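PDB 6R5W: Gp15 protein from Listeria phage PSA, which serves as the homotrimeric receptor binding protein of the phage, probably recognising the Listeria cell surface through the C-terminal part held in this chain. Local coordinates for residues 108-113 against 143-148. Numbering follows the deposited sequence.
Sequences ATLPTF and VSADIN
T109 and D146 pair across an antiparallel beta-sheet contact, where the end of strand 105-109 meets the start of strand 146-152. These two strands are neighbours in one of the two four-stranded antiparallel sheets of the C-terminal domain, which follows the helical stem. Strand 105-109 is an outermost strand of its sheet within the chain. T109 and D146 form a non-hydrogen-bonded pair, with CA atoms 4.2 Å apart. Backbone bonds flank the pair. I147 N donates to A108 O at 2.8 Å, and the bond is nearly straight (171°). Just beyond the strand, L110 N donates to A145 O, which also takes a CA-H...O contact from T109 CA.

On one face the T109 and D146 side chains run alongside each other in the same direction. T109 OG1 sits beside its own backbone N (chi1 -56°) and donates to D146 OD1 at 2.6 Å, almost in line with the C-O bond of D146. T109 OG1 is also hydrogen-bonded to K68 NZ, whose charge may help balance the carboxylate. The other carboxylate oxygen, D146 OD2, accepts a hydrogen bond from S144 OG, which comes from above the carboxylate plane. Bonds to both oxygens restrict rotation of the carboxylate.

On the opposite face I147 is buried. L110, just past the strand end, passes it at a slant and brings its CD1 to 4.0 Å from I147 CD1. Beside it, L110 CB packs on A145 CB at 3.9 Å. L110 reaches Y166 and I147 reaches L161 and I164, all on strand 159-167 of the second sheet, so these side chains join the two sheets. Past the last direct backbone bond, one water donates to both L110 O (2.6 Å) and S144 O (2.8 Å).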
# COMPACT_ATOMS: atom_id res chain seq x y z
N ALA A 108 20.21 -21.11 -4.80
CA ALA A 108 20.16 -19.77 -5.33
C ALA A 108 20.38 -18.80 -4.19
O ALA A 108 20.19 -19.16 -3.01
CB ALA A 108 18.79 -19.46 -5.99
N THR A 109 20.83 -17.61 -4.55
CA THR A 109 21.10 -16.50 -3.63
C THR A 109 20.51 -15.22 -4.18
O THR A 109 20.69 -14.91 -5.35
CB THR A 109 22.64 -16.27 -3.43
OG1 THR A 109 23.24 -17.50 -2.98
CG2 THR A 109 22.88 -15.19 -2.44
N LEU A 110 19.76 -14.48 -3.37
CA LEU A 110 19.18 -13.23 -3.83
C LEU A 110 20.19 -12.10 -3.71
O LEU A 110 21.15 -12.18 -2.90
CB LEU A 110 17.96 -12.89 -2.99
CG LEU A 110 16.75 -13.88 -3.14
CD1 LEU A 110 16.64 -14.73 -1.92
CD2 LEU A 110 15.51 -13.11 -3.36
N PRO A 111 19.98 -11.01 -4.43
CA PRO A 111 20.86 -9.85 -4.30
C PRO A 111 20.92 -9.31 -2.87
O PRO A 111 19.94 -9.37 -2.12
CB PRO A 111 20.22 -8.80 -5.23
CG PRO A 111 19.30 -9.53 -6.08
CD PRO A 111 18.85 -10.73 -5.33
N THR A 112 22.06 -8.68 -2.55
CA THR A 112 22.29 -8.15 -1.21
C THR A 112 21.23 -7.12 -0.76
O THR A 112 20.90 -7.03 0.43
CB THR A 112 23.71 -7.54 -1.11
OG1 THR A 112 23.87 -6.45 -2.02
CG2 THR A 112 24.73 -8.59 -1.44
N PHE A 113 20.71 -6.28 -1.68
CA PHE A 113 19.69 -5.34 -1.23
C PHE A 113 18.35 -6.04 -0.87
O PHE A 113 17.44 -5.37 -0.32
CB PHE A 113 19.41 -4.24 -2.27
CG PHE A 113 18.63 -4.69 -3.50
CD1 PHE A 113 19.24 -5.32 -4.55
CD2 PHE A 113 17.27 -4.46 -3.59
CE1 PHE A 113 18.54 -5.70 -5.67
CE2 PHE A 113 16.56 -4.87 -4.70
CZ PHE A 113 17.20 -5.50 -5.73
N VAL A 143 20.81 -15.21 6.45
CA VAL A 143 20.92 -13.80 6.61
C VAL A 143 21.56 -13.12 5.39
O VAL A 143 21.35 -11.92 5.20
CB VAL A 143 21.70 -13.40 7.90
CG1 VAL A 143 20.94 -13.87 9.12
CG2 VAL A 143 23.09 -13.93 7.87
N SER A 144 22.32 -13.84 4.60
CA SER A 144 22.88 -13.30 3.38
C SER A 144 21.99 -13.64 2.19
O SER A 144 22.41 -13.49 1.04
CB SER A 144 24.29 -13.84 3.18
OG SER A 144 24.35 -15.24 3.21
N ALA A 145 20.78 -14.14 2.46
CA ALA A 145 19.78 -14.38 1.41
C ALA A 145 20.11 -15.57 0.51
O ALA A 145 19.68 -15.60 -0.67
CB ALA A 145 19.52 -13.10 0.58
N ASP A 146 20.81 -16.55 1.03
CA ASP A 146 20.90 -17.85 0.39
C ASP A 146 19.63 -18.66 0.65
O ASP A 146 19.10 -18.70 1.79
CB ASP A 146 22.09 -18.65 0.93
CG ASP A 146 23.39 -17.93 0.75
OD1 ASP A 146 23.74 -17.66 -0.41
OD2 ASP A 146 23.99 -17.56 1.81
N ILE A 147 19.15 -19.35 -0.39
CA ILE A 147 18.04 -20.28 -0.29
C ILE A 147 18.64 -21.66 -0.13
O ILE A 147 19.18 -22.26 -1.07
CB ILE A 147 17.10 -20.18 -1.51
CG1 ILE A 147 16.62 -18.75 -1.64
CG2 ILE A 147 15.95 -21.11 -1.34
CD1 ILE A 147 15.75 -18.53 -2.83
N ASN A 148 18.62 -22.16 1.11
CA ASN A 148 19.34 -23.38 1.50
C ASN A 148 18.36 -24.51 1.79
O ASN A 148 17.69 -24.51 2.84
CB ASN A 148 20.15 -23.03 2.75
CG ASN A 148 21.03 -24.16 3.26
OD1 ASN A 148 21.15 -25.20 2.67
ND2 ASN A 148 21.49 -23.98 4.49
O HOH W 1 22.76 -11.62 -0.98